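Local coordinates for Lin2634 protein (Listeria innocua, PDB 3MZO) that binds calcium ions through an HD-type metal site and is probably a phosphohydrolase of the YfbR-like 5'-deoxynucleotidase family, at residues H68-T80 and R90-F104. Sequence-based numbering, arbitrary orientation.
Sequences HDYSELFIGDIKT and REMLSEVEESMTKNF. With CA (calcium ion), chain K; CA (calcium ion), chain M.
The loop that carries the His-Asp pair of the HD metal site packs on helix 87-108 through an aromatic cluster of Tyr-70, Phe-74 and Phe-104. Tyr-70 turns its edge to the face of Phe-104 in an offset edge-to-face pair, planes at 73°, and its OH is hydrogen-bonded to Ser-10 OG. Phe-74 lies nearly parallel to Phe-104 but slid aside, with CE2 3.6 Å from Phe-104 CD2. Thr-101 OG1 sits at the edge of the Phe-74 ring, near its plane. Met-100, a selenomethionine, bends at its last torsion (chi3 75°), and its CE comes within 3.4 Å of Phe-74 O.

His-68 and Asp-69 are the HD pair of this helical fold. With His-34 and Asp-138 they bind one calcium. Asp-69 bridges the two ions, with OD2 2.4 Å from the first and OD1 2.5 Å from the second; His-68 O also binds the second. Lys-79 NZ forms a salt bridge with Asp-77 OD2 at 2.7 Å and a long one with Asp-69 OD2.

Further along, Ile-75 CD1 is tight against Val-96 CG1 at 3.3 Å. Ile-78 CD1 presses on Leu-93 CD1. The extended Arg-90 donates two hydrogen bonds to Thr-80 O, from NH2 at 3.0 Å and NH1 at 3.3 Å, with Thr-80 O near the guanidinium plane. Ile-78 CB lies over one face of that group, and Arg-90 NE is hydrogen-bonded to Ala-85 O, which further fixes its rotation.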
loop_
_atom_site.group_PDB
_atom_site.type_symbol
_atom_site.label_atom_id
_atom_site.label_comp_id
_atom_site.label_asym_id
_atom_site.label_seq_id
_atom_site.Cartn_x
_atom_site.Cartn_y
_atom_site.Cartn_z
ATOM N N HIS B 68 -6.681 -23.239 12.375
ATOM C CA HIS B 68 -7.434 -22.646 13.484
ATOM C C HIS B 68 -8.051 -21.295 13.152
ATOM O O HIS B 68 -9.049 -20.978 13.739
ATOM C CB HIS B 68 -6.609 -22.526 14.771
ATOM C CG HIS B 68 -5.639 -21.382 14.799
ATOM N ND1 HIS B 68 -4.453 -21.394 14.113
ATOM C CD2 HIS B 68 -5.641 -20.238 15.518
ATOM C CE1 HIS B 68 -3.792 -20.274 14.347
ATOM N NE2 HIS B 68 -4.493 -19.551 15.196
ATOM N N ASP B 69 -7.485 -20.535 12.216
ATOM C CA ASP B 69 -8.054 -19.231 11.851
ATOM C C ASP B 69 -8.608 -19.124 10.423
ATOM O O ASP B 69 -8.923 -18.033 9.947
ATOM C CB ASP B 69 -7.023 -18.124 12.126
ATOM C CG ASP B 69 -7.014 -17.670 13.580
ATOM O OD1 ASP B 69 -7.937 -17.992 14.300
ATOM O OD2 ASP B 69 -6.118 -16.928 14.008
ATOM N N TYR B 70 -8.785 -20.257 9.757
ATOM C CA TYR B 70 -9.368 -20.299 8.437
ATOM C C TYR B 70 -10.739 -19.584 8.419
ATOM O O TYR B 70 -11.065 -18.891 7.459
ATOM C CB TYR B 70 -9.479 -21.761 7.947
ATOM C CG TYR B 70 -10.090 -21.852 6.579
ATOM C CD1 TYR B 70 -9.345 -21.578 5.449
ATOM C CD2 TYR B 70 -11.436 -22.163 6.420
ATOM C CE1 TYR B 70 -9.906 -21.610 4.193
ATOM C CE2 TYR B 70 -12.013 -22.202 5.158
ATOM C CZ TYR B 70 -11.242 -21.934 4.048
ATOM O OH TYR B 70 -11.815 -21.940 2.802
ATOM N N SER B 71 -11.506 -19.703 9.498
ATOM C CA SER B 71 -12.841 -19.075 9.579
ATOM C C SER B 71 -12.836 -17.559 9.531
ATOM O O SER B 71 -13.905 -16.926 9.305
ATOM C CB SER B 71 -13.592 -19.545 10.837
ATOM O OG SER B 71 -12.845 -19.329 12.022
ATOM N N GLU B 72 -11.666 -16.952 9.741
ATOM C CA GLU B 72 -11.561 -15.497 9.614
ATOM C C GLU B 72 -11.851 -15.021 8.177
ATOM O O GLU B 72 -12.058 -13.819 7.932
ATOM C CB GLU B 72 -10.260 -14.959 10.233
ATOM C CG GLU B 72 -10.400 -14.848 11.774
ATOM C CD GLU B 72 -9.104 -14.538 12.523
ATOM O OE1 GLU B 72 -8.334 -13.666 12.076
ATOM O OE2 GLU B 72 -8.874 -15.146 13.597
ATOM N N LEU B 73 -11.941 -15.972 7.243
ATOM C CA LEU B 73 -12.352 -15.670 5.877
ATOM C C LEU B 73 -13.730 -15.031 5.826
ATOM O O LEU B 73 -13.992 -14.222 4.932
ATOM C CB LEU B 73 -12.435 -16.933 5.036
ATOM C CG LEU B 73 -11.403 -17.223 3.983
ATOM C CD1 LEU B 73 -11.808 -18.566 3.384
ATOM C CD2 LEU B 73 -11.366 -16.168 2.924
ATOM N N PHE B 74 -14.603 -15.414 6.759
ATOM C CA PHE B 74 -16.011 -14.944 6.760
ATOM C C PHE B 74 -16.510 -14.288 8.070
ATOM O O PHE B 74 -17.541 -13.622 8.063
ATOM C CB PHE B 74 -16.976 -16.057 6.301
ATOM C CG PHE B 74 -16.619 -17.438 6.779
ATOM C CD1 PHE B 74 -16.943 -17.854 8.054
ATOM C CD2 PHE B 74 -16.006 -18.336 5.925
ATOM C CE1 PHE B 74 -16.631 -19.136 8.478
ATOM C CE2 PHE B 74 -15.680 -19.627 6.343
ATOM C CZ PHE B 74 -15.987 -20.027 7.617
ATOM N N ILE B 75 -15.790 -14.454 9.177
ATOM C CA ILE B 75 -16.124 -13.740 10.401
ATOM C C ILE B 75 -14.861 -13.431 11.218
ATOM O O ILE B 75 -14.084 -14.333 11.556
ATOM C CB ILE B 75 -17.157 -14.526 11.238
ATOM C CG1 ILE B 75 -17.459 -13.769 12.546
ATOM C CG2 ILE B 75 -16.671 -15.982 11.443
ATOM C CD1 ILE B 75 -18.718 -14.189 13.270
ATOM N N GLY B 76 -14.634 -12.144 11.484
ATOM C CA GLY B 76 -13.498 -11.695 12.292
ATOM C C GLY B 76 -13.529 -12.187 13.723
ATOM O O GLY B 76 -14.573 -12.616 14.231
ATOM N N ASP B 77 -12.386 -12.098 14.383
ATOM C CA ASP B 77 -12.235 -12.614 15.740
ATOM C C ASP B 77 -11.582 -11.520 16.573
ATOM O O ASP B 77 -10.544 -10.986 16.163
ATOM C CB ASP B 77 -11.343 -13.866 15.684
ATOM C CG ASP B 77 -11.200 -14.583 17.040
ATOM O OD1 ASP B 77 -12.233 -14.872 17.686
ATOM O OD2 ASP B 77 -10.048 -14.884 17.443
ATOM N N ILE B 78 -12.165 -11.182 17.727
ATOM C CA ILE B 78 -11.594 -10.114 18.570
ATOM C C ILE B 78 -10.294 -10.648 19.242
ATOM O O ILE B 78 -10.365 -11.570 20.053
ATOM C CB ILE B 78 -12.613 -9.577 19.637
ATOM C CG1 ILE B 78 -13.986 -9.274 19.018
ATOM C CG2 ILE B 78 -12.071 -8.307 20.313
ATOM C CD1 ILE B 78 -15.044 -8.985 20.045
ATOM N N LYS B 79 -9.132 -10.081 18.870
ATOM C CA LYS B 79 -7.771 -10.497 19.361
ATOM C C LYS B 79 -7.283 -9.737 20.619
ATOM O O LYS B 79 -6.370 -10.184 21.335
ATOM C CB LYS B 79 -6.707 -10.284 18.255
ATOM C CG LYS B 79 -6.459 -11.458 17.270
ATOM C CD LYS B 79 -7.699 -12.271 16.964
ATOM C CE LYS B 79 -7.604 -13.024 15.652
ATOM N NZ LYS B 79 -7.983 -14.456 15.804
ATOM N N THR B 80 -7.887 -8.574 20.851
ATOM C CA THR B 80 -7.529 -7.670 21.936
ATOM C C THR B 80 -8.306 -8.070 23.212
ATOM O O THR B 80 -9.342 -8.731 23.109
ATOM C CB THR B 80 -7.864 -6.231 21.490
ATOM O OG1 THR B 80 -9.254 -6.154 21.144
ATOM C CG2 THR B 80 -7.018 -5.848 20.242
ATOM N N ARG B 90 -18.334 -12.584 23.620
ATOM C CA ARG B 90 -17.429 -13.446 22.869
ATOM C C ARG B 90 -18.047 -14.852 22.638
ATOM O O ARG B 90 -17.832 -15.437 21.582
ATOM C CB ARG B 90 -16.034 -13.508 23.530
ATOM C CG ARG B 90 -15.205 -12.227 23.324
ATOM C CD ARG B 90 -14.227 -11.938 24.467
ATOM N NE ARG B 90 -13.740 -10.552 24.409
ATOM C CZ ARG B 90 -12.549 -10.152 23.955
ATOM N NH1 ARG B 90 -11.651 -11.023 23.507
ATOM N NH2 ARG B 90 -12.247 -8.854 23.957
ATOM N N GLU B 91 -18.831 -15.368 23.591
ATOM C CA GLU B 91 -19.525 -16.669 23.414
ATOM C C GLU B 91 -20.504 -16.609 22.247
ATOM O O GLU B 91 -20.569 -17.536 21.446
ATOM C CB GLU B 91 -20.292 -17.099 24.674
ATOM C CG GLU B 91 -19.422 -17.410 25.900
ATOM C CD GLU B 91 -20.225 -17.539 27.219
ATOM O OE1 GLU B 91 -21.452 -17.243 27.259
ATOM O OE2 GLU B 91 -19.608 -17.931 28.234
HETATM N N MSE B 92 -21.267 -15.518 22.168
HETATM C CA MSE B 92 -22.171 -15.278 21.042
HETATM C C MSE B 92 -21.413 -15.271 19.710
HETATM O O MSE B 92 -21.851 -15.919 18.757
HETATM C CB MSE B 92 -22.920 -13.957 21.203
HETATM C CG MSE B 92 -23.899 -13.927 22.367
HETATM SE SE MSE B 92 -24.869 -12.215 22.468
HETATM C CE MSE B 92 -25.677 -12.205 20.675
ATOM N N LEU B 93 -20.290 -14.545 19.643
ATOM C CA LEU B 93 -19.473 -14.498 18.403
ATOM C C LEU B 93 -18.936 -15.891 18.042
ATOM O O LEU B 93 -18.821 -16.209 16.869
ATOM C CB LEU B 93 -18.315 -13.479 18.480
ATOM C CG LEU B 93 -18.631 -11.974 18.537
ATOM C CD1 LEU B 93 -17.369 -11.169 18.898
ATOM C CD2 LEU B 93 -19.237 -11.462 17.219
ATOM N N SER B 94 -18.637 -16.717 19.047
ATOM C CA SER B 94 -18.201 -18.106 18.803
ATOM C C SER B 94 -19.305 -18.969 18.193
ATOM O O SER B 94 -19.032 -19.814 17.342
ATOM C CB SER B 94 -17.713 -18.781 20.089
ATOM O OG SER B 94 -16.444 -18.299 20.449
ATOM N N GLU B 95 -20.534 -18.769 18.655
ATOM C CA GLU B 95 -21.672 -19.491 18.115
ATOM C C GLU B 95 -21.902 -19.126 16.655
ATOM O O GLU B 95 -22.152 -20.008 15.837
ATOM C CB GLU B 95 -22.943 -19.171 18.887
ATOM C CG GLU B 95 -23.054 -19.776 20.253
ATOM C CD GLU B 95 -24.396 -19.426 20.912
ATOM O OE1 GLU B 95 -25.477 -19.699 20.314
ATOM O OE2 GLU B 95 -24.363 -18.863 22.027
ATOM N N VAL B 96 -21.845 -17.827 16.336
ATOM C CA VAL B 96 -22.005 -17.374 14.948
ATOM C C VAL B 96 -20.923 -18.004 14.059
ATOM O O VAL B 96 -21.228 -18.539 12.992
ATOM C CB VAL B 96 -21.980 -15.812 14.802
ATOM C CG1 VAL B 96 -21.741 -15.403 13.328
ATOM C CG2 VAL B 96 -23.267 -15.190 15.339
ATOM N N GLU B 97 -19.670 -17.935 14.512
ATOM C CA GLU B 97 -18.561 -18.530 13.789
ATOM C C GLU B 97 -18.803 -20.019 13.522
ATOM O O GLU B 97 -18.615 -20.483 12.397
ATOM C CB GLU B 97 -17.243 -18.330 14.549
ATOM C CG GLU B 97 -16.004 -18.778 13.769
ATOM C CD GLU B 97 -15.577 -20.205 14.107
ATOM O OE1 GLU B 97 -15.193 -20.435 15.275
ATOM O OE2 GLU B 97 -15.621 -21.087 13.209
ATOM N N GLU B 98 -19.224 -20.754 14.548
ATOM C CA GLU B 98 -19.435 -22.200 14.418
ATOM C C GLU B 98 -20.488 -22.506 13.344
ATOM O O GLU B 98 -20.280 -23.366 12.484
ATOM C CB GLU B 98 -19.842 -22.812 15.765
ATOM C CG GLU B 98 -19.914 -24.352 15.773
ATOM C CD GLU B 98 -20.409 -24.948 17.099
ATOM O OE1 GLU B 98 -20.239 -24.323 18.174
ATOM O OE2 GLU B 98 -20.960 -26.067 17.063
ATOM N N SER B 99 -21.604 -21.780 13.379
ATOM C CA SER B 99 -22.676 -21.988 12.411
ATOM C C SER B 99 -22.244 -21.606 11.018
ATOM O O SER B 99 -22.548 -22.305 10.049
ATOM C CB SER B 99 -23.916 -21.177 12.784
ATOM O OG SER B 99 -24.409 -21.627 14.028
HETATM N N MSE B 100 -21.548 -20.484 10.912
HETATM C CA MSE B 100 -21.125 -20.010 9.605
HETATM C C MSE B 100 -20.152 -20.996 8.949
HETATM O O MSE B 100 -20.244 -21.231 7.729
HETATM C CB MSE B 100 -20.514 -18.609 9.698
HETATM C CG MSE B 100 -21.531 -17.541 9.978
HETATM SE SE MSE B 100 -20.702 -15.773 9.998
HETATM C CE MSE B 100 -20.405 -15.423 8.092
ATOM N N THR B 101 -19.263 -21.585 9.761
ATOM C CA THR B 101 -18.306 -22.598 9.281
ATOM C C THR B 101 -19.039 -23.850 8.790
ATOM O O THR B 101 -18.700 -24.381 7.745
ATOM C CB THR B 101 -17.232 -22.998 10.354
ATOM O OG1 THR B 101 -16.484 -21.843 10.750
ATOM C CG2 THR B 101 -16.273 -24.010 9.793
ATOM N N LYS B 102 -20.053 -24.287 9.531
ATOM C CA LYS B 102 -20.875 -25.431 9.134
ATOM C C LYS B 102 -21.555 -25.173 7.761
ATOM O O LYS B 102 -21.574 -26.051 6.883
ATOM C CB LYS B 102 -21.917 -25.735 10.231
ATOM C CG LYS B 102 -22.921 -26.856 9.911
ATOM N N ASN B 103 -22.106 -23.970 7.592
ATOM C CA ASN B 103 -22.786 -23.594 6.351
ATOM C C ASN B 103 -21.769 -23.394 5.219
ATOM O O ASN B 103 -22.051 -23.690 4.053
ATOM C CB ASN B 103 -23.633 -22.326 6.563
ATOM C CG ASN B 103 -24.633 -22.459 7.738
ATOM O OD1 ASN B 103 -24.878 -23.561 8.239
ATOM N ND2 ASN B 103 -25.190 -21.328 8.187
ATOM N N PHE B 104 -20.585 -22.876 5.541
ATOM C CA PHE B 104 -19.539 -22.752 4.526
ATOM C C PHE B 104 -19.226 -24.143 3.941
ATOM O O PHE B 104 -19.256 -24.335 2.727
ATOM C CB PHE B 104 -18.267 -22.103 5.094
ATOM C CG PHE B 104 -17.107 -22.118 4.136
ATOM C CD1 PHE B 104 -16.269 -23.228 4.055
ATOM C CD2 PHE B 104 -16.865 -21.039 3.305
ATOM C CE1 PHE B 104 -15.212 -23.272 3.157
ATOM C CE2 PHE B 104 -15.788 -21.070 2.396
ATOM C CZ PHE B 104 -14.966 -22.193 2.327
HETATM CA CA CA K . -5.434 -17.097 16.335
HETATM CA CA CA M . -9.943 -19.122 15.252
HETATM O O HOH W 1 -7.846 -17.914 17.012
HETATM O O HOH W 2 -11.652 -20.132 14.326
HETATM O O HOH W 3 -10.632 -16.774 14.725
HETATM O O HOH W 4 -9.312 -20.827 17.097
#